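Long-range contact in ferric vibriobactin ABC transporter, periplasmic ferric vibriobactin-binding protein (PDB 3R5T), which binds the iron-loaded siderophore vibriobactin in the periplasm of Vibrio cholerae, probably to hand it to an ABC transporter for import: residues V82-G96 with L107-S119. Residues are numbered along the deposited sequence; the frame is centred on the assembly and turned at random.
Sequences VYVEQPDLIVVSMIG and LQAIAPTILVDYS. With VBN ((4S,5R)-N-{3-[(2,3-dihydroxybenzoyl)amino]propyl}-2-(2,3-dihydroxyphenyl)-N-[3-({[(4S,5R)-2-(2,3-dihydroxyphenyl)-5-met hyl-4,5-dihydro-1,3-oxazol-4-yl]carbonyl}amino)propyl]-5-methyl-4,5-dihydro-1,3-oxazole-4-carboxamide), chain B; MOH (methanol), chain D.
Ile110 turns its CG1 branch away from its own carbonyl carbon (chi1 -50°) and keeps the chain extended at chi2, which carries CD1 over one face of the Tyr83 ring, 3.9 Å from its centroid: a CH-pi contact set toward the CE2 rim. Ile110 CD1 also rests on Val82 CG1 at 3.6 Å, which seats helix 79-85 against Ile110, in the connection leading to strand 113-116. Ile90 also has CG1 anti to the carbonyl carbon, and its CD1 touches both Leu107 O and Ala111 CB. Beyond this point strands 89-93 and 113-116 run parallel, their amides and carbonyls joined by five hydrogen bonds. The bond from Ile114 N to Ile90 O is nearly straight, while the last, from Met94 N to Val116 O, is bent to 131° at the hydrogen as the strands end. Val92 CG2 meets Thr113 CG2 at 3.6 Å on one face of the sheet; on the other, Val91 CG2 lies alongside Ile114 CG1, and helices 31-39 and 123-134 cover this side. Past the strands, Met94 CB touches Asp117 CB, and Met94 SD packs on Leu115 CD2 at 3.7 Å. Asp117 OD1 takes both the hydroxyl and the amide of Ser119 in an Asx turn, and a water linking it to Ile95 N lies over the centre of the Tyr118 ring. Asp117 OD2 forms a salt bridge with Arg212. Tyr118 sets CE2 3.5 Å from Ser93 CB, and its hydroxyl OH, hydrogen-bonded to Asp98, comes within 3.6 Å of Gly96 CA. Gly96 CA in turn lies 3.4 Å from CBL, a catechol ring carbon of vibriobactin. This is a beta-alpha-beta unit at the edge of a five-stranded parallel sheet, its C-terminal strand ends leading into the siderophore pocket of a periplasmic binding protein.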
loop_
_atom_site.group_PDB
_atom_site.type_symbol
_atom_site.label_atom_id
_atom_site.label_comp_id
_atom_site.label_asym_id
_atom_site.label_seq_id
_atom_site.Cartn_x
_atom_site.Cartn_y
_atom_site.Cartn_z
ATOM N N VAL A 82 11.675 2.888 21.698
ATOM C CA VAL A 82 10.259 2.621 22.004
ATOM C C VAL A 82 9.931 3.015 23.453
ATOM O O VAL A 82 8.936 3.696 23.704
ATOM C CB VAL A 82 9.873 1.147 21.761
ATOM C CG1 VAL A 82 8.377 0.942 22.047
ATOM C CG2 VAL A 82 10.175 0.768 20.324
ATOM N N TYR A 83 10.761 2.586 24.401
ATOM C CA TYR A 83 10.580 2.953 25.805
ATOM C C TYR A 83 10.515 4.472 25.965
ATOM O O TYR A 83 9.634 4.996 26.652
ATOM C CB TYR A 83 11.710 2.387 26.682
ATOM C CG TYR A 83 11.518 0.947 27.110
ATOM C CD1 TYR A 83 10.776 0.627 28.247
ATOM C CD2 TYR A 83 12.075 -0.094 26.380
ATOM C CE1 TYR A 83 10.604 -0.696 28.641
ATOM C CE2 TYR A 83 11.906 -1.411 26.759
ATOM C CZ TYR A 83 11.159 -1.710 27.881
ATOM O OH TYR A 83 10.991 -3.028 28.242
ATOM N N VAL A 84 11.429 5.190 25.322
ATOM C CA VAL A 84 11.493 6.636 25.534
ATOM C C VAL A 84 10.274 7.360 24.954
ATOM O O VAL A 84 9.813 8.352 25.514
ATOM C CB VAL A 84 12.822 7.245 25.010
ATOM C CG1 VAL A 84 12.791 8.762 25.102
ATOM C CG2 VAL A 84 14.016 6.675 25.783
ATOM N N GLU A 85 9.736 6.853 23.849
ATOM C CA GLU A 85 8.543 7.454 23.261
ATOM C C GLU A 85 7.299 7.261 24.134
ATOM O O GLU A 85 6.302 7.967 23.958
ATOM C CB GLU A 85 8.297 6.905 21.855
ATOM C CG GLU A 85 9.330 7.353 20.828
ATOM C CD GLU A 85 9.422 8.862 20.712
ATOM O OE1 GLU A 85 10.534 9.410 20.891
ATOM O OE2 GLU A 85 8.386 9.511 20.466
ATOM N N GLN A 86 7.361 6.311 25.066
ATOM C CA GLN A 86 6.228 5.983 25.944
ATOM C C GLN A 86 4.897 5.867 25.202
ATOM O O GLN A 86 3.941 6.601 25.487
ATOM C CB GLN A 86 6.106 6.975 27.106
ATOM C CG GLN A 86 7.303 6.959 28.050
ATOM C CD GLN A 86 6.899 6.848 29.504
ATOM O OE1 GLN A 86 5.995 6.084 29.853
ATOM N NE2 GLN A 86 7.575 7.601 30.365
ATOM N N PRO A 87 4.825 4.933 24.254
ATOM C CA PRO A 87 3.589 4.777 23.481
ATOM C C PRO A 87 2.526 4.051 24.292
ATOM O O PRO A 87 2.833 3.379 25.282
ATOM C CB PRO A 87 4.036 3.915 22.302
ATOM C CG PRO A 87 5.166 3.095 22.862
ATOM C CD PRO A 87 5.868 3.973 23.843
ATOM N N ASP A 88 1.270 4.188 23.880
ATOM C CA ASP A 88 0.194 3.389 24.456
ATOM C C ASP A 88 -0.435 2.429 23.444
ATOM O O ASP A 88 -1.415 1.741 23.741
ATOM C CB ASP A 88 -0.870 4.265 25.129
ATOM C CG ASP A 88 -1.475 5.307 24.196
ATOM O OD1 ASP A 88 -1.213 5.277 22.966
ATOM O OD2 ASP A 88 -2.241 6.155 24.717
ATOM N N LEU A 89 0.134 2.385 22.246
ATOM C CA LEU A 89 -0.222 1.354 21.277
ATOM C C LEU A 89 0.959 1.211 20.336
ATOM O O LEU A 89 1.462 2.203 19.837
ATOM C CB LEU A 89 -1.472 1.734 20.474
ATOM C CG LEU A 89 -1.939 0.679 19.458
ATOM C CD1 LEU A 89 -2.489 -0.564 20.157
ATOM C CD2 LEU A 89 -2.988 1.251 18.513
ATOM N N ILE A 90 1.361 -0.026 20.069
ATOM C CA ILE A 90 2.435 -0.306 19.116
ATOM C C ILE A 90 1.868 -1.144 17.976
ATOM O O ILE A 90 1.213 -2.161 18.223
ATOM C CB ILE A 90 3.610 -1.061 19.801
ATOM C CG1 ILE A 90 4.226 -0.192 20.897
ATOM C CG2 ILE A 90 4.695 -1.444 18.781
ATOM C CD1 ILE A 90 5.142 -0.950 21.850
ATOM N N VAL A 91 2.094 -0.708 16.733
ATOM C CA VAL A 91 1.529 -1.397 15.578
ATOM C C VAL A 91 2.589 -2.125 14.785
ATOM O O VAL A 91 3.661 -1.569 14.519
ATOM C CB VAL A 91 0.769 -0.430 14.643
ATOM C CG1 VAL A 91 0.043 -1.216 13.566
ATOM C CG2 VAL A 91 -0.207 0.428 15.450
ATOM N N VAL A 92 2.297 -3.383 14.463
ATOM C CA VAL A 92 3.236 -4.287 13.797
ATOM C C VAL A 92 2.583 -4.893 12.564
ATOM O O VAL A 92 1.394 -5.176 12.578
ATOM C CB VAL A 92 3.667 -5.432 14.764
ATOM C CG1 VAL A 92 4.674 -6.355 14.120
ATOM C CG2 VAL A 92 4.244 -4.879 16.070
ATOM N N SER A 93 3.356 -5.092 11.502
ATOM C CA SER A 93 2.855 -5.732 10.294
ATOM C C SER A 93 3.213 -7.197 10.269
ATOM O O SER A 93 4.224 -7.619 10.845
ATOM C CB SER A 93 3.364 -5.028 9.036
ATOM O OG SER A 93 4.760 -5.172 8.915
ATOM N N MET A 94 2.366 -7.962 9.584
ATOM C CA MET A 94 2.455 -9.418 9.536
ATOM C C MET A 94 3.536 -9.940 8.588
ATOM O O MET A 94 4.217 -10.926 8.885
ATOM C CB MET A 94 1.092 -9.956 9.090
ATOM C CG MET A 94 0.960 -11.461 9.084
ATOM S SD MET A 94 0.887 -12.079 10.768
ATOM C CE MET A 94 0.289 -13.741 10.483
ATOM N N ILE A 95 3.673 -9.287 7.437
ATOM C CA ILE A 95 4.605 -9.739 6.394
ATOM C C ILE A 95 5.069 -8.575 5.535
ATOM O O ILE A 95 4.279 -7.683 5.201
ATOM C CB ILE A 95 3.977 -10.840 5.505
ATOM C CG1 ILE A 95 4.956 -11.309 4.427
ATOM C CG2 ILE A 95 2.679 -10.330 4.872
ATOM C CD1 ILE A 95 4.543 -12.644 3.764
ATOM N N GLY A 96 6.350 -8.593 5.168
ATOM C CA GLY A 96 6.938 -7.490 4.416
ATOM C C GLY A 96 8.268 -7.130 5.050
ATOM O O GLY A 96 8.562 -7.555 6.175
ATOM N N LEU A 107 7.953 -6.116 22.496
ATOM C CA LEU A 107 7.201 -4.874 22.368
ATOM C C LEU A 107 5.991 -4.838 23.307
ATOM O O LEU A 107 5.683 -3.804 23.898
ATOM C CB LEU A 107 6.755 -4.676 20.920
ATOM C CG LEU A 107 7.897 -4.461 19.912
ATOM C CD1 LEU A 107 7.413 -4.688 18.494
ATOM C CD2 LEU A 107 8.491 -3.064 20.068
ATOM N N GLN A 108 5.311 -5.969 23.440
ATOM C CA GLN A 108 4.138 -6.059 24.308
ATOM C C GLN A 108 4.504 -5.800 25.771
ATOM O O GLN A 108 3.657 -5.392 26.564
ATOM C CB GLN A 108 3.441 -7.413 24.123
ATOM C CG GLN A 108 2.225 -7.654 25.022
ATOM C CD GLN A 108 1.032 -6.758 24.709
ATOM O OE1 GLN A 108 0.711 -6.478 23.545
ATOM N NE2 GLN A 108 0.348 -6.323 25.764
ATOM N N ALA A 109 5.766 -6.029 26.127
ATOM C CA ALA A 109 6.244 -5.723 27.474
ATOM C C ALA A 109 6.229 -4.223 27.726
ATOM O O ALA A 109 6.243 -3.779 28.881
ATOM C CB ALA A 109 7.654 -6.288 27.684
ATOM N N ILE A 110 6.212 -3.445 26.648
ATOM C CA ILE A 110 6.256 -1.989 26.724
ATOM C C ILE A 110 4.883 -1.331 26.661
ATOM O O ILE A 110 4.589 -0.421 27.431
ATOM C CB ILE A 110 7.120 -1.397 25.589
ATOM C CG1 ILE A 110 8.477 -2.109 25.524
ATOM C CG2 ILE A 110 7.269 0.110 25.774
ATOM C CD1 ILE A 110 9.392 -1.616 24.406
ATOM N N ALA A 111 4.053 -1.802 25.735
ATOM C CA ALA A 111 2.701 -1.272 25.545
ATOM C C ALA A 111 1.857 -2.273 24.771
ATOM O O ALA A 111 2.391 -3.170 24.112
ATOM C CB ALA A 111 2.749 0.071 24.801
ATOM N N PRO A 112 0.525 -2.113 24.817
ATOM C CA PRO A 112 -0.346 -2.979 24.015
ATOM C C PRO A 112 0.123 -2.980 22.566
ATOM O O PRO A 112 0.292 -1.918 21.965
ATOM C CB PRO A 112 -1.714 -2.307 24.135
ATOM C CG PRO A 112 -1.668 -1.642 25.501
ATOM C CD PRO A 112 -0.242 -1.145 25.628
ATOM N N THR A 113 0.341 -4.166 22.017
ATOM C CA THR A 113 0.914 -4.317 20.683
ATOM C C THR A 113 -0.044 -5.104 19.793
ATOM O O THR A 113 -0.502 -6.180 20.171
ATOM C CB THR A 113 2.290 -5.017 20.788
ATOM O OG1 THR A 113 3.158 -4.191 21.563
ATOM C CG2 THR A 113 2.926 -5.231 19.420
ATOM N N ILE A 114 -0.354 -4.544 18.627
ATOM C CA ILE A 114 -1.267 -5.184 17.680
ATOM C C ILE A 114 -0.577 -5.524 16.359
ATOM O O ILE A 114 0.431 -4.905 15.986
ATOM C CB ILE A 114 -2.542 -4.341 17.442
ATOM C CG1 ILE A 114 -2.216 -3.000 16.744
ATOM C CG2 ILE A 114 -3.305 -4.175 18.767
ATOM C CD1 ILE A 114 -3.475 -2.261 16.235
ATOM N N LEU A 115 -1.130 -6.518 15.671
ATOM C CA LEU A 115 -0.524 -7.086 14.470
ATOM C C LEU A 115 -1.566 -7.132 13.345
ATOM O O LEU A 115 -2.628 -7.757 13.490
ATOM C CB LEU A 115 -0.022 -8.494 14.800
ATOM C CG LEU A 115 0.540 -9.379 13.695
ATOM C CD1 LEU A 115 1.788 -8.756 13.086
ATOM C CD2 LEU A 115 0.827 -10.778 14.211
ATOM N N VAL A 116 -1.242 -6.467 12.230
ATOM C CA VAL A 116 -2.125 -6.347 11.076
ATOM C C VAL A 116 -1.385 -6.783 9.817
ATOM O O VAL A 116 -0.158 -6.695 9.727
ATOM C CB VAL A 116 -2.653 -4.893 10.903
ATOM C CG1 VAL A 116 -3.493 -4.493 12.115
ATOM C CG2 VAL A 116 -1.495 -3.906 10.687
ATOM N N ASP A 117 -2.135 -7.291 8.850
ATOM C CA ASP A 117 -1.567 -7.684 7.572
ATOM C C ASP A 117 -2.111 -6.753 6.503
ATOM O O ASP A 117 -3.315 -6.759 6.214
ATOM C CB ASP A 117 -1.922 -9.134 7.265
ATOM C CG ASP A 117 -1.209 -9.665 6.029
ATOM O OD1 ASP A 117 -0.515 -8.880 5.344
ATOM O OD2 ASP A 117 -1.357 -10.874 5.761
ATOM N N TYR A 118 -1.240 -5.932 5.933
ATOM C CA TYR A 118 -1.649 -4.999 4.899
ATOM C C TYR A 118 -1.586 -5.607 3.504
ATOM O O TYR A 118 -1.975 -4.963 2.526
ATOM C CB TYR A 118 -0.812 -3.725 4.951
ATOM C CG TYR A 118 0.680 -3.967 4.826
ATOM C CD1 TYR A 118 1.236 -4.453 3.645
ATOM C CD2 TYR A 118 1.539 -3.678 5.882
ATOM C CE1 TYR A 118 2.613 -4.661 3.519
ATOM C CE2 TYR A 118 2.902 -3.883 5.775
ATOM C CZ TYR A 118 3.455 -4.370 4.593
ATOM O OH TYR A 118 4.829 -4.552 4.506
ATOM N N SER A 119 -1.088 -6.839 3.404
ATOM C CA SER A 119 -0.786 -7.403 2.089
ATOM C C SER A 119 -1.993 -7.928 1.313
ATOM O O SER A 119 -1.884 -8.185 0.124
ATOM C CB SER A 119 0.288 -8.505 2.203
ATOM O OG SER A 119 -0.221 -9.702 2.788
HETATM C C VBN B . 12.506 -6.454 -1.803
HETATM N N VBN B . 11.060 -6.413 0.277
HETATM O O VBN B . 12.126 -7.530 -2.124
HETATM C CA VBN B . 12.226 -5.893 -0.415
HETATM C CB VBN B . 13.362 -6.185 0.636
HETATM C CAB VBN B . 10.888 1.987 -1.220
HETATM O OAC VBN B . 9.474 -6.181 -6.417
HETATM O OAD VBN B . 13.710 -1.540 -0.453
HETATM O OAF VBN B . 7.099 -5.583 -0.919
HETATM O OAG VBN B . 7.059 -9.485 1.686
HETATM O OAH VBN B . 8.382 -5.206 1.813
HETATM O OAI VBN B . 9.398 -5.879 -2.226
HETATM O OAJ VBN B . 8.721 -7.692 0.492
HETATM O OAK VBN B . 9.825 -3.751 0.032
HETATM C CAL VBN B . 5.809 -5.846 -4.419
HETATM C CAM VBN B . 10.302 -10.145 3.400
HETATM C CAN VBN B . 8.419 -1.868 3.448
HETATM C CAO VBN B . 5.809 -5.708 -2.991
HETATM C CAP VBN B . 8.923 -10.239 3.055
HETATM C CAQ VBN B . 8.103 -3.248 3.221
HETATM C CAR VBN B . 7.049 -6.012 -5.139
HETATM C CAS VBN B . 11.142 -9.230 2.748
HETATM C CAT VBN B . 9.233 -1.152 2.534
HETATM C CAU VBN B . 13.119 -6.186 -5.138
HETATM C CAV VBN B . 14.633 -3.593 -3.356
HETATM C CAW VBN B . 11.881 -7.089 -5.277
HETATM C CAX VBN B . 14.942 -2.123 -2.988
HETATM C CAY VBN B . 13.936 -6.378 -3.859
HETATM C CAZ VBN B . 13.952 -4.407 -2.242
HETATM N NBB VBN B . 10.690 -6.689 -4.532
HETATM N NBC VBN B . 13.708 -1.365 -2.792
HETATM N NBD VBN B . 10.741 -1.481 -0.893
HETATM O OBF VBN B . 10.816 0.287 0.644
HETATM C CBG VBN B . 9.504 -6.264 -5.239
HETATM C CBH VBN B . 13.164 -1.157 -1.447
HETATM C CBJ VBN B . 11.538 -7.583 0.966
HETATM C CBK VBN B . 7.048 -5.734 -2.287
HETATM C CBL VBN B . 8.392 -9.414 2.046
HETATM C CBM VBN B . 8.611 -3.867 2.081
HETATM C CBN VBN B . 8.222 -5.897 -2.962
HETATM C CBO VBN B . 9.203 -8.549 1.433
HETATM C CBP VBN B . 9.396 -3.170 1.203
HETATM C CBQ VBN B . 8.218 -6.038 -4.452
HETATM C CBR VBN B . 10.621 -8.434 1.809
HETATM C CBS VBN B . 9.700 -1.753 1.425
HETATM C CBU VBN B . 11.548 0.792 -0.554
HETATM C CBW VBN B . 10.659 -1.089 0.479
HETATM C CBX VBN B . 11.764 -0.558 -1.403
HETATM N NBY VBN B . 13.423 -5.710 -2.659
HETATM O OG1 VBN B . 12.891 -7.420 1.332
HETATM C CG2 VBN B . 13.877 -5.031 1.482
HETATM C C MOH D . -4.921 -8.697 9.653
HETATM O O MOH D . -4.881 -7.328 9.259
HETATM O O HOH W 1 4.765 3.061 27.219
HETATM O O HOH W 2 1.478 -7.285 6.312
#